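Local coordinates for protein tryptophanyl-tRNA synthetase (Pyrococcus horikoshii, PDB 3JXE) that attaches L-tryptophan to tRNA(Trp) at the expense of ATP, in a reaction that passes through tryptophanyl-AMP, at residues Leu30-Leu35 / Arg51-Phe56; Arg59-Ile64 / Ala237-Lys242; Ser83-Ile88 / Ala262-Asp267. All blocks are in the same frame, centred on the assembly; numbering follows the deposited sequence.

In the fold
Contacts 1 and 2 are neighbours at one end of the mixed sheet of the Rossmann-fold catalytic domain. Their centres lie 10 Å apart and they share the pairing of strands 55-59 and 237-241, through the probable hydrogen bonds from Phe56 N to His240 O and from Lys242 N to Phe54 O. Along the chain contact 1 closes before contact 2 opens, whereas the segments of contacts 2 and 3 alternate. Contact 3 lies about 26 to 27 Å from the other two, centre to centre, in the loops before helices 88-104 and 269-277. Antiparallel strands thus extend the parallel core at one edge, while contact 3 joins the HIGH loop, beside the bound tryptophanyl-AMP, to the loop that follows the KMSKS motif.

Contact 1. Residues Leu30-Leu35 / Arg51-Phe56; sequences LTEDLL and RRKFFF
Leu30 and Phe56 are joined backbone to backbone: Leu30 N donates to Phe56 O at 2.9 Å, with a nearly straight N-H...O angle of 172°, although the donor stands 38° above the carbonyl plane. The Leu30 side chain points toward the other segment: CB lies against Phe56 O, and the CD1 branch reaches Phe55 CB at 4.2 Å. Farther on, Leu35 offers only its CD2 branch, which lies 4.0 Å from Arg51 CA. At the solvent-facing side the chains of Glu32 and Lys53 cross obliquely, and the closest atoms are Glu32 CG and Lys53 NZ at 3.4 Å. Glu32 bends at chi2 (78°), which turns CD out of line with the start of the chain; the salt bridge from Glu32 OE2 to Lys53 NZ is long, 3.9 Å. The contact sits at the outer edge of the mixed sheet, where strand 28-29 runs antiparallel to strand 55-59 and leads into helix 32-42. Thr31 is the N-cap of that helix, its OG1 taking a weak bond from Leu34 N at 3.5 Å. On the other segment, Lys53 has positive phi and is the C-prime residue of a Schellman motif that ends helix 48-51. The guanidinium of Arg51 turns away to salt bridges with Asp315, Glu313 and Glu45, while the Phe55 ring meets that of Phe50.

Contact 2. Residues Arg59-Ile64 / Ala237-Lys242; sequences RDYDLI and AALHSK
Arg59 N donates to Ala238 O at 2.8 Å, and Ala238 N returns a bond of 2.9 Å to Arg59 O, which makes the two residues an antiparallel hydrogen-bonded pair. Their side chains share one face of the sheet, with Arg59 CB 4.1 Å from Ala238 CB. On that face Arg59 CG meets His240 CE1 at 3.9 Å, in the plane of the imidazole and at its edge; the guanidinium and the ring are turned 83° against each other. Beyond the pair the chain passes from strand 55-59 into helix 61-69. There Ala237 CB is 4.0 Å from Asp60 CB, and Ile64 CD1 lies 3.8 Å from Ala237 CB. CG of Tyr61 stands anti to its backbone N (chi1 -173°), and one face of the ring receives Leu239: Leu239 CD2 makes a CH-pi contact 3.9 Å from the ring centroid and 17° off the normal, while Leu239 CD1 lies 3.6 Å from Tyr61 CE1. An alanine in place of Leu239 would probably leave a gap against this face and give Tyr61 more freedom to turn. The polar ends of Arg59 and His240 share a partner, Asp218, which salt-bridges Arg59 NH1 and bonds weakly to His240 NE2; His240 ND1 is hydrogen-bonded to Ser57 OG. With both imidazole nitrogens engaged, one of them weakly, the ring is probably restrained from turning, and Asp218 would partly offset the buried charge of Arg59.

Contact 3. Residues Ser83-Ile88 / Ala262-Asp267; sequences SGPMHI and AIYLTD. With SO4 (sulfate ion), chain F.
Leu265 packs against Met86 and Ile88, the sequence neighbours of His87: its CD1 branch lies 3.8 Å from Met86 CB, and its CD2 branch rests on Ile88 CG1. Ile88 also runs side by side with Ile263, pointing the same way, with Ile88 CD1 and Ile263 CG2 3.7 Å apart. Next to this centre the Pro85 and Tyr264 side chains cross, Pro85 CB coming obliquely to Tyr264 CD2 at 3.6 Å, while Pro85 O lies at the edge of the phenol ring, in its plane. Two backbone bonds hold the loops together. Leu265 N donates to Met86 O at 2.9 Å and 169°, and Ile88 N to Ile263 O at 2.9 Å, nearly along the C=O axis, though the N-H...O angle is less straight (136°). The second loop is shaped by a type I turn from Tyr264 to Asp267, where Tyr264 N bonds Asp267 OD2 from above the carboxylate plane at 3.1 Å. At the polar edge His87 NE2 donates to sulfate O2 at 2.8 Å, in the ring plane, while His87 ND1 caps the helix start through a weak bond to Gly89 N. His90, Ser255 and Ala256 also bind this ion, which probably comes from the crystallisation liquor. Its place between residues of the HIGH and KMSKS motifs is consistent with where class I aminoacyl-tRNA synthetases hold the outer phosphates of ATP.

Contact 1. Residues Leu30-Leu35 / Arg51-Phe56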
loop_
_atom_site.group_PDB
_atom_site.type_symbol
_atom_site.label_atom_id
_atom_site.label_comp_id
_atom_site.label_asym_id
_atom_site.label_seq_id
_atom_site.Cartn_x
_atom_site.Cartn_y
_atom_site.Cartn_z
ATOM N N LEU B 30 -8.184 -32.158 9.498
ATOM C CA LEU B 30 -6.860 -32.758 9.354
ATOM C C LEU B 30 -6.932 -34.241 9.709
ATOM O O LEU B 30 -6.758 -34.622 10.870
ATOM C CB LEU B 30 -5.845 -32.041 10.252
ATOM C CG LEU B 30 -4.474 -31.653 9.690
ATOM C CD1 LEU B 30 -3.588 -31.141 10.818
ATOM C CD2 LEU B 30 -3.788 -32.796 8.947
ATOM N N THR B 31 -7.192 -35.065 8.696
ATOM C CA THR B 31 -7.432 -36.498 8.882
ATOM C C THR B 31 -6.251 -37.223 9.521
ATOM O O THR B 31 -5.093 -36.829 9.347
ATOM C CB THR B 31 -7.793 -37.204 7.551
ATOM O OG1 THR B 31 -6.719 -37.051 6.613
ATOM C CG2 THR B 31 -9.078 -36.630 6.958
ATOM N N GLU B 32 -6.570 -38.288 10.255
ATOM C CA GLU B 32 -5.584 -39.141 10.924
ATOM C C GLU B 32 -4.583 -39.724 9.926
ATOM O O GLU B 32 -3.430 -39.991 10.273
ATOM C CB GLU B 32 -6.286 -40.281 11.678
ATOM C CG GLU B 32 -7.423 -39.847 12.622
ATOM C CD GLU B 32 -8.732 -39.521 11.899
ATOM O OE1 GLU B 32 -9.043 -40.172 10.874
ATOM O OE2 GLU B 32 -9.455 -38.613 12.364
ATOM N N ASP B 33 -5.041 -39.912 8.689
ATOM C CA ASP B 33 -4.218 -40.438 7.604
ATOM C C ASP B 33 -3.117 -39.461 7.201
ATOM O O ASP B 33 -1.985 -39.869 6.935
ATOM C CB ASP B 33 -5.089 -40.771 6.388
ATOM C CG ASP B 33 -6.194 -41.766 6.710
ATOM O OD1 ASP B 33 -6.275 -42.806 6.013
ATOM O OD2 ASP B 33 -6.980 -41.512 7.656
ATOM N N LEU B 34 -3.459 -38.173 7.161
ATOM C CA LEU B 34 -2.511 -37.126 6.774
ATOM C C LEU B 34 -1.371 -36.963 7.777
ATOM O O LEU B 34 -0.235 -36.685 7.389
ATOM C CB LEU B 34 -3.232 -35.790 6.562
ATOM C CG LEU B 34 -3.981 -35.596 5.238
ATOM C CD1 LEU B 34 -4.942 -34.426 5.340
ATOM C CD2 LEU B 34 -3.019 -35.403 4.071
ATOM N N LEU B 35 -1.681 -37.142 9.060
ATOM C CA LEU B 35 -0.680 -37.080 10.124
ATOM C C LEU B 35 0.393 -38.157 9.951
ATOM O O LEU B 35 1.587 -37.873 10.045
ATOM C CB LEU B 35 -1.341 -37.208 11.502
ATOM C CG LEU B 35 -1.835 -35.952 12.231
ATOM C CD1 LEU B 35 -3.085 -35.367 11.590
ATOM C CD2 LEU B 35 -2.104 -36.279 13.689
ATOM N N ARG B 51 0.450 -34.358 16.815
ATOM C CA ARG B 51 -0.097 -35.677 17.152
ATOM C C ARG B 51 -1.268 -35.629 18.134
ATOM O O ARG B 51 -2.116 -36.522 18.129
ATOM C CB ARG B 51 0.993 -36.641 17.648
ATOM C CG ARG B 51 1.892 -36.114 18.759
ATOM C CD ARG B 51 2.562 -37.265 19.504
ATOM N NE ARG B 51 3.961 -36.986 19.834
ATOM C CZ ARG B 51 4.377 -36.358 20.932
ATOM N NH1 ARG B 51 3.507 -35.918 21.832
ATOM N NH2 ARG B 51 5.674 -36.161 21.125
ATOM N N ARG B 52 -1.319 -34.588 18.962
ATOM C CA ARG B 52 -2.431 -34.419 19.899
ATOM C C ARG B 52 -3.552 -33.552 19.316
ATOM O O ARG B 52 -4.465 -33.134 20.032
ATOM C CB ARG B 52 -1.942 -33.882 21.248
ATOM C CG ARG B 52 -1.074 -34.868 22.015
ATOM C CD ARG B 52 -0.731 -34.352 23.394
ATOM N NE ARG B 52 0.453 -35.012 23.939
ATOM C CZ ARG B 52 1.126 -34.597 25.010
ATOM N NH1 ARG B 52 0.741 -33.514 25.671
ATOM N NH2 ARG B 52 2.192 -35.269 25.421
ATOM N N LYS B 53 -3.461 -33.301 18.009
ATOM C CA LYS B 53 -4.507 -32.635 17.219
ATOM C C LYS B 53 -4.906 -31.238 17.712
ATOM O O LYS B 53 -6.089 -30.882 17.723
ATOM C CB LYS B 53 -5.735 -33.548 17.053
ATOM C CG LYS B 53 -5.484 -34.748 16.152
ATOM C CD LYS B 53 -6.612 -35.762 16.239
ATOM C CE LYS B 53 -6.301 -36.989 15.395
ATOM N NZ LYS B 53 -7.336 -38.049 15.551
ATOM N N PHE B 54 -3.910 -30.455 18.118
ATOM C CA PHE B 54 -4.115 -29.037 18.404
ATOM C C PHE B 54 -4.306 -28.309 17.080
ATOM O O PHE B 54 -5.121 -27.389 16.974
ATOM C CB PHE B 54 -2.934 -28.456 19.186
ATOM C CG PHE B 54 -3.072 -26.993 19.499
ATOM C CD1 PHE B 54 -2.204 -26.067 18.937
ATOM C CD2 PHE B 54 -4.077 -26.541 20.350
ATOM C CE1 PHE B 54 -2.328 -24.710 19.225
ATOM C CE2 PHE B 54 -4.210 -25.188 20.643
ATOM C CZ PHE B 54 -3.332 -24.270 20.079
ATOM N N PHE B 55 -3.540 -28.732 16.077
ATOM C CA PHE B 55 -3.825 -28.401 14.693
ATOM C C PHE B 55 -4.882 -29.382 14.199
ATOM O O PHE B 55 -4.620 -30.580 14.064
ATOM C CB PHE B 55 -2.557 -28.468 13.844
ATOM C CG PHE B 55 -1.708 -27.232 13.929
ATOM C CD1 PHE B 55 -0.841 -27.036 14.999
ATOM C CD2 PHE B 55 -1.778 -26.260 12.937
ATOM C CE1 PHE B 55 -0.055 -25.889 15.080
ATOM C CE2 PHE B 55 -0.997 -25.110 13.006
ATOM C CZ PHE B 55 -0.134 -24.925 14.079
ATOM N N PHE B 56 -6.079 -28.862 13.952
ATOM C CA PHE B 56 -7.260 -29.687 13.715
ATOM C C PHE B 56 -7.792 -29.580 12.290
ATOM O O PHE B 56 -8.463 -30.493 11.803
ATOM C CB PHE B 56 -8.363 -29.308 14.709
ATOM C CG PHE B 56 -8.973 -27.952 14.457
ATOM C CD1 PHE B 56 -10.266 -27.843 13.959
ATOM C CD2 PHE B 56 -8.255 -26.785 14.713
ATOM C CE1 PHE B 56 -10.835 -26.597 13.723
ATOM C CE2 PHE B 56 -8.816 -25.535 14.479
ATOM C CZ PHE B 56 -10.110 -25.443 13.985
#

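Contact 2. Residues Arg59-Ile64 / Ala237-Lys242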
loop_
_atom_site.group_PDB
_atom_site.type_symbol
_atom_site.label_atom_id
_atom_site.label_comp_id
_atom_site.label_asym_id
_atom_site.label_seq_id
_atom_site.Cartn_x
_atom_site.Cartn_y
_atom_site.Cartn_z
ATOM N N ARG B 59 -6.101 -26.853 4.737
ATOM C CA ARG B 59 -6.512 -26.561 3.371
ATOM C C ARG B 59 -5.416 -27.040 2.431
ATOM O O ARG B 59 -4.255 -26.662 2.596
ATOM C CB ARG B 59 -6.742 -25.063 3.178
ATOM C CG ARG B 59 -8.104 -24.575 3.616
ATOM C CD ARG B 59 -8.464 -23.289 2.902
ATOM N NE ARG B 59 -9.907 -23.157 2.724
ATOM C CZ ARG B 59 -10.675 -22.308 3.398
ATOM N NH1 ARG B 59 -10.141 -21.497 4.294
ATOM N NH2 ARG B 59 -11.979 -22.263 3.170
ATOM N N ASP B 60 -5.781 -27.887 1.467
ATOM C CA ASP B 60 -4.848 -28.402 0.449
ATOM C C ASP B 60 -3.529 -28.963 0.996
ATOM O O ASP B 60 -2.502 -28.926 0.310
ATOM C CB ASP B 60 -4.550 -27.325 -0.607
ATOM C CG ASP B 60 -5.598 -27.262 -1.702
ATOM O OD1 ASP B 60 -6.587 -28.025 -1.649
ATOM O OD2 ASP B 60 -5.428 -26.434 -2.622
ATOM N N TYR B 61 -3.557 -29.483 2.222
ATOM C CA TYR B 61 -2.348 -30.020 2.847
ATOM C C TYR B 61 -1.902 -31.328 2.189
ATOM O O TYR B 61 -0.709 -31.635 2.145
ATOM C CB TYR B 61 -2.529 -30.196 4.359
ATOM C CG TYR B 61 -1.255 -30.586 5.071
ATOM C CD1 TYR B 61 -0.214 -29.672 5.224
ATOM C CD2 TYR B 61 -1.085 -31.869 5.585
ATOM C CE1 TYR B 61 0.962 -30.026 5.865
ATOM C CE2 TYR B 61 0.088 -32.231 6.233
ATOM C CZ TYR B 61 1.106 -31.304 6.368
ATOM O OH TYR B 61 2.273 -31.644 7.005
ATOM N N ASP B 62 -2.867 -32.088 1.678
ATOM C CA ASP B 62 -2.583 -33.292 0.899
ATOM C C ASP B 62 -1.865 -32.956 -0.411
ATOM O O ASP B 62 -1.103 -33.770 -0.937
ATOM C CB ASP B 62 -3.871 -34.077 0.627
ATOM C CG ASP B 62 -4.948 -33.236 -0.047
ATOM O OD1 ASP B 62 -5.258 -32.131 0.449
ATOM O OD2 ASP B 62 -5.494 -33.693 -1.075
ATOM N N LEU B 63 -2.110 -31.750 -0.922
ATOM C CA LEU B 63 -1.459 -31.266 -2.137
ATOM C C LEU B 63 -0.056 -30.713 -1.869
ATOM O O LEU B 63 0.781 -30.677 -2.774
ATOM C CB LEU B 63 -2.326 -30.212 -2.839
ATOM C CG LEU B 63 -3.541 -30.678 -3.654
ATOM C CD1 LEU B 63 -4.758 -30.942 -2.771
ATOM C CD2 LEU B 63 -3.888 -29.645 -4.717
ATOM N N ILE B 64 0.196 -30.281 -0.633
ATOM C CA ILE B 64 1.518 -29.769 -0.251
ATOM C C ILE B 64 2.523 -30.911 -0.053
ATOM O O ILE B 64 3.722 -30.736 -0.279
ATOM C CB ILE B 64 1.456 -28.846 1.007
ATOM C CG1 ILE B 64 2.532 -27.761 0.946
ATOM C CG2 ILE B 64 1.587 -29.633 2.297
ATOM C CD1 ILE B 64 2.050 -26.448 0.382
ATOM N N ALA B 237 -2.100 -23.355 0.586
ATOM C CA ALA B 237 -2.443 -24.376 1.564
ATOM C C ALA B 237 -2.347 -23.780 2.964
ATOM O O ALA B 237 -1.675 -22.767 3.171
ATOM C CB ALA B 237 -1.520 -25.577 1.424
ATOM N N ALA B 238 -3.021 -24.408 3.922
ATOM C CA ALA B 238 -3.026 -23.913 5.294
ATOM C C ALA B 238 -3.128 -25.031 6.324
ATOM O O ALA B 238 -3.719 -26.081 6.064
ATOM C CB ALA B 238 -4.156 -22.905 5.493
ATOM N N LEU B 239 -2.526 -24.793 7.487
ATOM C CA LEU B 239 -2.719 -25.634 8.660
ATOM C C LEU B 239 -3.277 -24.766 9.777
ATOM O O LEU B 239 -2.643 -23.794 10.193
ATOM C CB LEU B 239 -1.405 -26.289 9.093
ATOM C CG LEU B 239 -0.882 -27.475 8.278
ATOM C CD1 LEU B 239 0.592 -27.692 8.567
ATOM C CD2 LEU B 239 -1.680 -28.742 8.562
ATOM N N HIS B 240 -4.471 -25.112 10.246
ATOM C CA HIS B 240 -5.162 -24.322 11.258
ATOM C C HIS B 240 -5.051 -24.961 12.634
ATOM O O HIS B 240 -5.363 -26.142 12.805
ATOM C CB HIS B 240 -6.638 -24.141 10.891
ATOM C CG HIS B 240 -6.860 -23.678 9.486
ATOM N ND1 HIS B 240 -7.322 -24.514 8.493
ATOM C CD2 HIS B 240 -6.679 -22.468 8.906
ATOM C CE1 HIS B 240 -7.419 -23.838 7.363
ATOM N NE2 HIS B 240 -7.035 -22.594 7.587
ATOM N N SER B 241 -4.606 -24.174 13.611
ATOM C CA SER B 241 -4.562 -24.626 14.995
ATOM C C SER B 241 -5.783 -24.127 15.758
ATOM O O SER B 241 -6.463 -23.195 15.321
ATOM C CB SER B 241 -3.282 -24.148 15.686
ATOM O OG SER B 241 -3.387 -22.797 16.102
ATOM N N LYS B 242 -6.053 -24.758 16.897
ATOM C CA LYS B 242 -7.049 -24.259 17.835
ATOM C C LYS B 242 -6.473 -23.058 18.582
ATOM O O LYS B 242 -5.363 -22.605 18.287
ATOM C CB LYS B 242 -7.460 -25.355 18.824
ATOM C CG LYS B 242 -8.261 -26.494 18.215
ATOM C CD LYS B 242 -8.562 -27.569 19.248
ATOM C CE LYS B 242 -9.203 -28.788 18.600
ATOM N NZ LYS B 242 -9.464 -29.867 19.595
#

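Contact 3. Residues Ser83-Ile88 / Ala262-Asp267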
loop_
_atom_site.group_PDB
_atom_site.type_symbol
_atom_site.label_atom_id
_atom_site.label_comp_id
_atom_site.label_asym_id
_atom_site.label_seq_id
_atom_site.Cartn_x
_atom_site.Cartn_y
_atom_site.Cartn_z
ATOM N N SER B 83 1.186 -5.566 18.190
ATOM C CA SER B 83 0.376 -4.633 18.978
ATOM C C SER B 83 0.954 -4.443 20.378
ATOM O O SER B 83 0.710 -3.425 21.026
ATOM C CB SER B 83 -1.081 -5.102 19.056
ATOM O OG SER B 83 -1.166 -6.493 19.314
ATOM N N GLY B 84 1.726 -5.428 20.827
ATOM C CA GLY B 84 2.361 -5.397 22.138
ATOM C C GLY B 84 3.237 -6.618 22.338
ATOM O O GLY B 84 3.772 -7.160 21.369
ATOM N N PRO B 85 3.392 -7.065 23.598
ATOM C CA PRO B 85 4.208 -8.248 23.869
ATOM C C PRO B 85 3.515 -9.507 23.367
ATOM O O PRO B 85 2.284 -9.572 23.361
ATOM C CB PRO B 85 4.302 -8.279 25.399
ATOM C CG PRO B 85 3.733 -6.983 25.882
ATOM C CD PRO B 85 2.802 -6.510 24.827
ATOM N N MET B 86 4.303 -10.489 22.941
ATOM C CA MET B 86 3.765 -11.766 22.486
ATOM C C MET B 86 3.510 -12.693 23.667
ATOM O O MET B 86 4.325 -12.769 24.592
ATOM C CB MET B 86 4.724 -12.437 21.501
ATOM C CG MET B 86 4.739 -11.814 20.118
ATOM S SD MET B 86 5.908 -12.591 18.985
ATOM C CE MET B 86 5.123 -14.171 18.676
ATOM N N HIS B 87 2.374 -13.386 23.637
ATOM C CA HIS B 87 2.090 -14.418 24.631
ATOM C C HIS B 87 2.294 -15.821 24.055
ATOM O O HIS B 87 2.683 -15.972 22.895
ATOM C CB HIS B 87 0.697 -14.246 25.258
ATOM C CG HIS B 87 -0.434 -14.308 24.279
ATOM N ND1 HIS B 87 -0.709 -15.428 23.523
ATOM C CD2 HIS B 87 -1.386 -13.398 23.961
ATOM C CE1 HIS B 87 -1.765 -15.196 22.765
ATOM N NE2 HIS B 87 -2.197 -13.974 23.013
ATOM N N ILE B 88 2.030 -16.838 24.873
ATOM C CA ILE B 88 2.312 -18.228 24.508
ATOM C C ILE B 88 1.491 -18.773 23.340
ATOM O O ILE B 88 1.961 -19.635 22.592
ATOM C CB ILE B 88 2.290 -19.154 25.760
ATOM C CG1 ILE B 88 3.723 -19.568 26.100
ATOM C CG2 ILE B 88 1.409 -20.391 25.553
ATOM C CD1 ILE B 88 3.955 -19.842 27.561
ATOM N N ALA B 262 -2.911 -14.120 30.786
ATOM C CA ALA B 262 -2.020 -14.464 29.686
ATOM C C ALA B 262 -0.585 -14.670 30.165
ATOM O O ALA B 262 -0.080 -13.909 30.992
ATOM C CB ALA B 262 -2.069 -13.384 28.616
ATOM N N ILE B 263 0.061 -15.707 29.639
ATOM C CA ILE B 263 1.477 -15.940 29.895
ATOM C C ILE B 263 2.291 -15.379 28.735
ATOM O O ILE B 263 2.347 -15.973 27.654
ATOM C CB ILE B 263 1.808 -17.446 30.106
ATOM C CG1 ILE B 263 0.909 -18.074 31.182
ATOM C CG2 ILE B 263 3.289 -17.637 30.432
ATOM C CD1 ILE B 263 1.042 -17.480 32.588
ATOM N N TYR B 264 2.906 -14.225 28.965
ATOM C CA TYR B 264 3.755 -13.588 27.968
ATOM C C TYR B 264 5.101 -14.293 27.873
ATOM O O TYR B 264 5.610 -14.812 28.868
ATOM C CB TYR B 264 3.955 -12.110 28.302
ATOM C CG TYR B 264 2.690 -11.290 28.216
ATOM C CD1 TYR B 264 1.913 -11.051 29.350
ATOM C CD2 TYR B 264 2.267 -10.754 27.002
ATOM C CE1 TYR B 264 0.745 -10.295 29.274
ATOM C CE2 TYR B 264 1.104 -9.999 26.915
ATOM C CZ TYR B 264 0.348 -9.774 28.054
ATOM O OH TYR B 264 -0.802 -9.026 27.965
ATOM N N LEU B 265 5.673 -14.305 26.670
ATOM C CA LEU B 265 6.986 -14.907 26.434
ATOM C C LEU B 265 8.087 -14.178 27.199
ATOM O O LEU B 265 9.197 -14.690 27.358
ATOM C CB LEU B 265 7.309 -14.921 24.938
ATOM C CG LEU B 265 6.360 -15.680 24.008
ATOM C CD1 LEU B 265 6.782 -15.467 22.569
ATOM C CD2 LEU B 265 6.300 -17.168 24.340
ATOM N N THR B 266 7.755 -12.985 27.680
ATOM C CA THR B 266 8.694 -12.122 28.374
ATOM C C THR B 266 8.493 -12.144 29.902
ATOM O O THR B 266 9.262 -11.527 30.641
ATOM C CB THR B 266 8.618 -10.679 27.809
ATOM O OG1 THR B 266 9.813 -9.965 28.149
ATOM C CG2 THR B 266 7.387 -9.922 28.337
ATOM N N ASP B 267 7.468 -12.867 30.358
ATOM C CA ASP B 267 7.137 -12.975 31.786
ATOM C C ASP B 267 8.242 -13.621 32.620
ATOM O O ASP B 267 8.851 -14.608 32.203
ATOM C CB ASP B 267 5.841 -13.771 31.983
ATOM C CG ASP B 267 4.595 -12.902 31.940
ATOM O OD1 ASP B 267 4.711 -11.658 31.961
ATOM O OD2 ASP B 267 3.486 -13.477 31.898
HETATM S S SO4 F . -4.103 -11.023 21.127
HETATM O O1 SO4 F . -5.528 -10.722 21.012
HETATM O O2 SO4 F . -3.928 -12.424 21.495
HETATM O O3 SO4 F . -3.431 -10.778 19.854
HETATM O O4 SO4 F . -3.511 -10.163 22.143
#